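Local coordinates for protein melanophilin (Mus musculus, PDB 2ZET) that acts as a Rab effector in melanosome transport, linking melanosome-bound RAB27A to the motor protein myosin Va, at residues A72-P77 with F94-C99; R86-C91 with G108-P113. All blocks are in the same frame, centred on the assembly; numbering follows the deposited sequence.

Contact 1: residues A72-P77 with F94-C99; sequences ARCLQP and FVCKSC. With ZN (zinc ion), chain H.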
ATOM      1  N   ALA B  72     -25.325 -20.633  10.017  1.00 58.19           N
ATOM      2  CA  ALA B  72     -25.628 -19.303  10.541  1.00 62.63           C
ATOM      3  C   ALA B  72     -25.658 -18.203   9.475  1.00 62.05           C
ATOM      4  O   ALA B  72     -26.240 -17.139   9.684  1.00 63.90           O
ATOM      5  CB  ALA B  72     -24.618 -18.945  11.634  1.00 52.25           C
ATOM      6  N   ARG B  73     -25.052 -18.472   8.327  1.00 63.89           N
ATOM      7  CA  ARG B  73     -24.983 -17.496   7.258  1.00 61.38           C
ATOM      8  C   ARG B  73     -26.000 -17.737   6.148  1.00 61.28           C
ATOM      9  O   ARG B  73     -26.838 -16.887   5.903  1.00 73.46           O
ATOM     10  CB  ARG B  73     -23.573 -17.502   6.682  1.00 74.37           C
ATOM     11  CG  ARG B  73     -23.088 -16.181   6.117  1.00 78.94           C
ATOM     12  CD  ARG B  73     -23.968 -15.682   5.005  1.00 85.57           C
ATOM     13  NE  ARG B  73     -23.207 -14.899   4.045  1.00 89.66           N
ATOM     14  CZ  ARG B  73     -23.754 -14.205   3.054  1.00 96.37           C
ATOM     15  NH1 ARG B  73     -25.082 -14.191   2.892  1.00 78.20           N
ATOM     16  NH2 ARG B  73     -22.964 -13.536   2.217  1.00 98.83           N
ATOM     17  N   CYS B  74     -25.929 -18.881   5.472  1.00 60.52           N
ATOM     18  CA  CYS B  74     -26.862 -19.173   4.387  1.00 55.63           C
ATOM     19  C   CYS B  74     -28.145 -19.886   4.826  1.00 53.58           C
ATOM     20  O   CYS B  74     -29.071 -20.049   4.038  1.00 48.75           O
ATOM     21  CB  CYS B  74     -26.164 -19.974   3.272  1.00 57.71           C
ATOM     22  SG  CYS B  74     -25.684 -21.703   3.619  1.00 65.51           S
ATOM     23  N   LEU B  75     -28.195 -20.311   6.081  1.00 54.99           N
ATOM     24  CA  LEU B  75     -29.372 -20.979   6.616  1.00 53.35           C
ATOM     25  C   LEU B  75     -29.711 -22.313   5.983  1.00 50.77           C
ATOM     26  O   LEU B  75     -30.675 -22.952   6.368  1.00 49.99           O
ATOM     27  CB  LEU B  75     -30.586 -20.068   6.510  1.00 60.76           C
ATOM     28  CG  LEU B  75     -30.443 -18.693   7.170  1.00 65.10           C
ATOM     29  CD1 LEU B  75     -31.755 -17.951   7.018  1.00 70.98           C
ATOM     30  CD2 LEU B  75     -30.074 -18.830   8.642  1.00 64.61           C
ATOM     31  N   GLN B  76     -28.934 -22.737   5.003  1.00 52.22           N
ATOM     32  CA  GLN B  76     -29.189 -24.021   4.373  1.00 53.64           C
ATOM     33  C   GLN B  76     -28.997 -25.094   5.437  1.00 53.35           C
ATOM     34  O   GLN B  76     -28.321 -24.856   6.433  1.00 56.34           O
ATOM     35  CB  GLN B  76     -28.207 -24.234   3.217  1.00 53.84           C
ATOM     36  CG  GLN B  76     -28.642 -23.583   1.927  1.00 60.04           C
ATOM     37  CD  GLN B  76     -29.623 -24.444   1.158  1.00 70.40           C
ATOM     38  OE1 GLN B  76     -29.231 -25.201   0.268  1.00 74.43           O
ATOM     39  NE2 GLN B  76     -30.902 -24.348   1.506  1.00 64.36           N
ATOM     40  N   PRO B  77     -29.614 -26.280   5.263  1.00 58.15           N
ATOM     41  CA  PRO B  77     -29.465 -27.365   6.247  1.00 55.00           C
ATOM     42  C   PRO B  77     -28.131 -28.136   6.071  1.00 53.56           C
ATOM     43  O   PRO B  77     -27.747 -28.498   4.962  1.00 47.89           O
ATOM     44  CB  PRO B  77     -30.675 -28.260   5.965  1.00 44.59           C
ATOM     45  CG  PRO B  77     -31.616 -27.392   5.217  1.00 44.14           C
ATOM     46  CD  PRO B  77     -30.734 -26.572   4.352  1.00 51.43           C
ATOM     47  N   PHE B  94     -21.819 -21.828  14.089  1.00 60.54           N
ATOM     48  CA  PHE B  94     -21.389 -22.715  13.023  1.00 59.20           C
ATOM     49  C   PHE B  94     -21.874 -22.250  11.679  1.00 53.70           C
ATOM     50  O   PHE B  94     -22.924 -21.633  11.569  1.00 59.51           O
ATOM     51  CB  PHE B  94     -21.876 -24.141  13.263  1.00 66.26           C
ATOM     52  CG  PHE B  94     -21.421 -24.726  14.559  1.00 73.48           C
ATOM     53  CD1 PHE B  94     -21.934 -24.255  15.769  1.00 79.83           C
ATOM     54  CD2 PHE B  94     -20.486 -25.752  14.578  1.00 78.19           C
ATOM     55  CE1 PHE B  94     -21.526 -24.802  16.982  1.00 79.23           C
ATOM     56  CE2 PHE B  94     -20.066 -26.308  15.786  1.00 85.50           C
ATOM     57  CZ  PHE B  94     -20.589 -25.829  16.991  1.00 87.29           C
ATOM     58  N   VAL B  95     -21.095 -22.564  10.655  1.00 47.45           N
ATOM     59  CA  VAL B  95     -21.420 -22.195   9.292  1.00 55.95           C
ATOM     60  C   VAL B  95     -20.815 -23.229   8.352  1.00 58.66           C
ATOM     61  O   VAL B  95     -19.892 -23.955   8.732  1.00 61.31           O
ATOM     62  CB  VAL B  95     -20.845 -20.820   8.945  1.00 57.38           C
ATOM     63  CG1 VAL B  95     -21.339 -19.795   9.928  1.00 52.86           C
ATOM     64  CG2 VAL B  95     -19.342 -20.875   8.981  1.00 54.75           C
ATOM     65  N   CYS B  96     -21.323 -23.290   7.123  1.00 54.75           N
ATOM     66  CA  CYS B  96     -20.814 -24.250   6.160  1.00 53.30           C
ATOM     67  C   CYS B  96     -19.474 -23.791   5.614  1.00 55.77           C
ATOM     68  O   CYS B  96     -19.058 -22.657   5.838  1.00 49.95           O
ATOM     69  CB  CYS B  96     -21.816 -24.464   5.009  1.00 52.21           C
ATOM     70  SG  CYS B  96     -21.985 -23.159   3.742  1.00 55.90           S
ATOM     71  N   LYS B  97     -18.798 -24.690   4.909  1.00 59.13           N
ATOM     72  CA  LYS B  97     -17.504 -24.384   4.314  1.00 63.47           C
ATOM     73  C   LYS B  97     -17.600 -23.138   3.435  1.00 65.42           C
ATOM     74  O   LYS B  97     -16.776 -22.226   3.525  1.00 71.97           O
ATOM     75  CB  LYS B  97     -17.023 -25.573   3.468  1.00 65.90           C
ATOM     76  CG  LYS B  97     -15.673 -25.363   2.755  1.00 73.57           C
ATOM     77  CD  LYS B  97     -15.297 -26.537   1.841  1.00 69.04           C
ATOM     78  CE  LYS B  97     -14.081 -26.203   0.978  1.00 72.42           C
ATOM     79  NZ  LYS B  97     -13.717 -27.315   0.050  1.00 77.54           N
ATOM     80  N   SER B  98     -18.622 -23.102   2.593  1.00 65.59           N
ATOM     81  CA  SER B  98     -18.818 -21.989   1.674  1.00 63.78           C
ATOM     82  C   SER B  98     -18.958 -20.628   2.343  1.00 58.15           C
ATOM     83  O   SER B  98     -18.636 -19.610   1.746  1.00 65.63           O
ATOM     84  CB  SER B  98     -20.050 -22.258   0.815  1.00 68.22           C
ATOM     85  OG  SER B  98     -20.134 -23.638   0.480  1.00 80.13           O
ATOM     86  N   CYS B  99     -19.434 -20.612   3.581  1.00 54.85           N
ATOM     87  CA  CYS B  99     -19.633 -19.361   4.303  1.00 56.68           C
ATOM     88  C   CYS B  99     -18.553 -19.112   5.343  1.00 54.92           C
ATOM     89  O   CYS B  99     -18.637 -18.180   6.144  1.00 54.59           O
ATOM     90  CB  CYS B  99     -21.006 -19.371   4.982  1.00 59.97           C
ATOM     91  SG  CYS B  99     -22.398 -19.637   3.861  1.00 64.41           S
TER
HETATM   92 ZN    ZN H 302     -23.661 -21.543   4.758  1.00 61.16          ZN
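Cys99, Arg73 and Ala72 bury the most surface where residues 72-77 meet residues 94-99; of these, Cys99 is a zinc ligand. The sulfur of Cys99 binds the metal (SG to zinc 2.5 Å), while its methylene turns to the other segment and meets the first carbon of Arg73, CB to CB 3.6 Å. Arg73 meets it with the base of its side chain: CB lies beside Cys99 CB and SG, CG stays close to the same residue, and the chain then bends at chi2 (-59°). CG also touches Pro113 of helix 112-124; past the bend, NE forms a long, weak ion pair with Glu53 of helix 19-60.

Ala72 marks the other end of the contact. Its amide donates a hydrogen bond to the carbonyl of Phe94, N to O 3.0 Å, with an N-H...O angle of 157°. The methyl group of Ala72 packs on one branch of Val95, CB to CG1 3.8 Å. Between these ends Cys74 reaches the metal from the first segment (SG to zinc 2.3 Å) and Cys96 from the second (SG to zinc 2.5 Å). The Cys74 sulfur also accepts a weak hydrogen bond from the amide of Gln76. Cys71 completes the four-cysteine site, built from two CxxC pairs as is characteristic of a FYVE-type zinc finger.

Contact 2: residues R86-C91 with G108-P113; sequences RQCLEC and GWLCDP. With ZN (zinc ion), chain G.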
ATOM      1  N   ARG B  86     -18.454 -25.942  10.455  1.00 55.38           N
ATOM      2  CA  ARG B  86     -17.286 -25.312  11.108  1.00 52.52           C
ATOM      3  C   ARG B  86     -17.692 -24.253  12.112  1.00 52.19           C
ATOM      4  O   ARG B  86     -18.713 -23.613  11.948  1.00 67.70           O
ATOM      5  CB  ARG B  86     -16.389 -24.641  10.078  1.00 47.21           C
ATOM      6  CG  ARG B  86     -15.867 -25.594   9.068  1.00 57.87           C
ATOM      7  CD  ARG B  86     -15.470 -24.895   7.819  1.00 58.01           C
ATOM      8  NE  ARG B  86     -14.922 -25.847   6.869  1.00 60.56           N
ATOM      9  CZ  ARG B  86     -14.182 -25.494   5.826  1.00 76.30           C
ATOM     10  NH1 ARG B  86     -13.916 -24.210   5.613  1.00 84.33           N
ATOM     11  NH2 ARG B  86     -13.692 -26.419   5.002  1.00 83.94           N
ATOM     12  N   GLN B  87     -16.877 -24.057  13.140  1.00 48.84           N
ATOM     13  CA  GLN B  87     -17.155 -23.047  14.156  1.00 59.60           C
ATOM     14  C   GLN B  87     -16.332 -21.790  13.906  1.00 65.43           C
ATOM     15  O   GLN B  87     -15.146 -21.877  13.583  1.00 73.71           O
ATOM     16  CB  GLN B  87     -16.795 -23.565  15.540  1.00 62.62           C
ATOM     17  CG  GLN B  87     -17.949 -24.046  16.374  1.00 71.58           C
ATOM     18  CD  GLN B  87     -17.912 -23.470  17.778  1.00 75.28           C
ATOM     19  OE1 GLN B  87     -18.117 -22.270  17.964  1.00 84.48           O
ATOM     20  NE2 GLN B  87     -17.637 -24.316  18.771  1.00 74.34           N
ATOM     21  N   CYS B  88     -16.935 -20.615  14.051  1.00 66.82           N
ATOM     22  CA  CYS B  88     -16.149 -19.405  13.855  1.00 71.66           C
ATOM     23  C   CYS B  88     -15.321 -19.235  15.112  1.00 75.65           C
ATOM     24  O   CYS B  88     -15.859 -19.306  16.217  1.00 73.53           O
ATOM     25  CB  CYS B  88     -17.030 -18.165  13.671  1.00 75.84           C
ATOM     26  SG  CYS B  88     -16.066 -16.656  13.281  1.00 65.79           S
ATOM     27  N   LEU B  89     -14.020 -19.016  14.952  1.00 78.23           N
ATOM     28  CA  LEU B  89     -13.165 -18.840  16.116  1.00 81.34           C
ATOM     29  C   LEU B  89     -13.500 -17.559  16.849  1.00 80.15           C
ATOM     30  O   LEU B  89     -13.070 -17.367  17.984  1.00 79.94           O
ATOM     31  CB  LEU B  89     -11.689 -18.826  15.716  1.00 82.31           C
ATOM     32  CG  LEU B  89     -11.119 -20.183  15.288  1.00 95.27           C
ATOM     33  CD1 LEU B  89      -9.593 -20.100  15.210  1.00 84.04           C
ATOM     34  CD2 LEU B  89     -11.547 -21.267  16.291  1.00 93.57           C
ATOM     35  N   GLU B  90     -14.291 -16.704  16.200  1.00 81.19           N
ATOM     36  CA  GLU B  90     -14.675 -15.411  16.756  1.00 80.51           C
ATOM     37  C   GLU B  90     -15.996 -15.383  17.503  1.00 80.74           C
ATOM     38  O   GLU B  90     -16.019 -15.184  18.720  1.00 81.72           O
ATOM     39  CB  GLU B  90     -14.722 -14.365  15.645  1.00 86.75           C
ATOM     40  CG  GLU B  90     -14.948 -12.939  16.127  1.00 91.94           C
ATOM     41  CD  GLU B  90     -13.867 -12.459  17.089  1.00 95.35           C
ATOM     42  OE1 GLU B  90     -12.675 -12.756  16.859  1.00 97.35           O
ATOM     43  OE2 GLU B  90     -14.210 -11.771  18.073  1.00 97.52           O
ATOM     44  N   CYS B  91     -17.099 -15.556  16.777  1.00 80.05           N
ATOM     45  CA  CYS B  91     -18.418 -15.528  17.402  1.00 79.67           C
ATOM     46  C   CYS B  91     -18.929 -16.933  17.735  1.00 79.07           C
ATOM     47  O   CYS B  91     -20.083 -17.115  18.133  1.00 78.44           O
ATOM     48  CB  CYS B  91     -19.413 -14.813  16.492  1.00 75.59           C
ATOM     49  SG  CYS B  91     -20.000 -15.817  15.131  1.00 86.96           S
ATOM     50  N   GLY B 108      -7.788 -22.771  12.570  1.00 96.71           N
ATOM     51  CA  GLY B 108      -9.238 -22.651  12.612  1.00 90.49           C
ATOM     52  C   GLY B 108      -9.901 -21.940  11.441  1.00 85.22           C
ATOM     53  O   GLY B 108      -9.400 -21.987  10.316  1.00 80.41           O
ATOM     54  N   TRP B 109     -11.044 -21.302  11.702  1.00 78.48           N
ATOM     55  CA  TRP B 109     -11.780 -20.577  10.666  1.00 72.89           C
ATOM     56  C   TRP B 109     -12.549 -19.362  11.202  1.00 72.55           C
ATOM     57  O   TRP B 109     -12.570 -19.100  12.410  1.00 67.30           O
ATOM     58  CB  TRP B 109     -12.777 -21.506   9.970  1.00 65.50           C
ATOM     59  CG  TRP B 109     -12.241 -22.851   9.629  1.00 67.89           C
ATOM     60  CD1 TRP B 109     -12.082 -23.912  10.479  1.00 71.07           C
ATOM     61  CD2 TRP B 109     -11.810 -23.303   8.344  1.00 65.12           C
ATOM     62  NE1 TRP B 109     -11.583 -24.998   9.800  1.00 61.40           N
ATOM     63  CE2 TRP B 109     -11.406 -24.652   8.487  1.00 67.85           C
ATOM     64  CE3 TRP B 109     -11.726 -22.701   7.081  1.00 69.39           C
ATOM     65  CZ2 TRP B 109     -10.924 -25.408   7.415  1.00 72.21           C
ATOM     66  CZ3 TRP B 109     -11.245 -23.451   6.009  1.00 77.37           C
ATOM     67  CH2 TRP B 109     -10.850 -24.793   6.185  1.00 81.87           C
ATOM     68  N   LEU B 110     -13.179 -18.633  10.278  1.00 71.37           N
ATOM     69  CA  LEU B 110     -13.998 -17.450  10.573  1.00 64.21           C
ATOM     70  C   LEU B 110     -15.238 -17.467   9.688  1.00 59.74           C
ATOM     71  O   LEU B 110     -15.172 -17.919   8.547  1.00 62.49           O
ATOM     72  CB  LEU B 110     -13.229 -16.161  10.285  1.00 57.26           C
ATOM     73  CG  LEU B 110     -12.093 -15.732  11.208  1.00 46.63           C
ATOM     74  CD1 LEU B 110     -11.553 -14.397  10.722  1.00 39.83           C
ATOM     75  CD2 LEU B 110     -12.592 -15.625  12.638  1.00 40.27           C
ATOM     76  N   CYS B 111     -16.361 -16.976  10.204  1.00 52.12           N
ATOM     77  CA  CYS B 111     -17.597 -16.944   9.415  1.00 56.32           C
ATOM     78  C   CYS B 111     -17.558 -15.763   8.452  1.00 60.38           C
ATOM     79  O   CYS B 111     -17.035 -14.704   8.802  1.00 64.59           O
ATOM     80  CB  CYS B 111     -18.822 -16.850  10.331  1.00 43.86           C
ATOM     81  SG  CYS B 111     -18.909 -15.424  11.417  1.00 42.91           S
ATOM     82  N   ASP B 112     -18.099 -15.935   7.245  1.00 62.43           N
ATOM     83  CA  ASP B 112     -18.076 -14.859   6.247  1.00 70.93           C
ATOM     84  C   ASP B 112     -18.347 -13.456   6.784  1.00 65.60           C
ATOM     85  O   ASP B 112     -17.852 -12.473   6.242  1.00 66.96           O
ATOM     86  CB  ASP B 112     -19.008 -15.175   5.072  1.00 80.47           C
ATOM     87  CG  ASP B 112     -18.235 -15.686   3.852  1.00 93.30           C
ATOM     88  OD1 ASP B 112     -17.288 -14.982   3.437  1.00101.05           O
ATOM     89  OD2 ASP B 112     -18.552 -16.772   3.307  1.00 97.10           O
ATOM     90  N   PRO B 113     -19.163 -13.338   7.834  1.00 62.63           N
ATOM     91  CA  PRO B 113     -19.392 -11.993   8.350  1.00 55.91           C
ATOM     92  C   PRO B 113     -18.167 -11.551   9.145  1.00 54.04           C
ATOM     93  O   PRO B 113     -17.579 -10.517   8.859  1.00 48.65           O
ATOM     94  CB  PRO B 113     -20.616 -12.172   9.230  1.00 50.98           C
ATOM     95  CG  PRO B 113     -21.371 -13.201   8.504  1.00 66.56           C
ATOM     96  CD  PRO B 113     -20.298 -14.208   8.179  1.00 60.17           C
TER
HETATM   97 ZN    ZN G 301     -18.262 -15.508  13.723  1.00 64.24          ZN
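Trp109 and Arg86 form the broadest part of the contact between residues 108-113 and 86-91, a cation-pi stack. The arginine chain is extended from CG to NE (chi3 178°), which carries it across the indole: CD lies over the five-membered ring, 4.1 Å from its centroid, and CZ over the six-membered ring, 3.5 Å from its centroid. The guanidinium and ring planes are 31° apart, so the stack is tilted.

Cys88 places SG anti to its backbone N (chi1 -175°), where the sulfur both binds zinc (SG to zinc 2.5 Å) and accepts hydrogen bonds. Cys111 N donates to Cys88 SG over 3.1 Å, and Glu90 N donates to the same sulfur over 3.4 Å; such donors would be expected to temper the negative charge of a thiolate. Cys91 and Cys111 supply further sulfurs to the metal, and Cys114 the fourth. Leu110 CD2 packs against Cys88 SG at 3.7 Å. The backbone of Leu89 donates to the carbonyl of Trp109, N to O 2.9 Å, while Leu89 CD1 rests on Gly108 CA at 3.7 Å.

Around this site, strand 86-87 pairs with strand 94-95, and strand 110-111 pairs with strand 100-101. Cys111 is the N-cap of helix 112-124 and, like Cys91, touches Arg57 of helix 19-60.

The segments of contact 1 and contact 2 alternate along the chain, giving the cross-brace order familiar from FYVE and RING zinc fingers: the first and third CxxC pairs hold one zinc ion, the second and fourth the other. The contact centres lie 11 Å apart. Two probable backbone hydrogen bonds join them, Val95 N to Arg86 O at 2.9 Å within the small antiparallel sheet, and Asp112 N to Cys99 O at 2.6 Å at the start of helix 112-124. Side chains add to the junction, with Lys97 packing on Arg86 and Phe94 on Gln87. Val95, next to the ligand Cys96, also packs on Cys111, which binds the other zinc ion, so the two sites are neighbours.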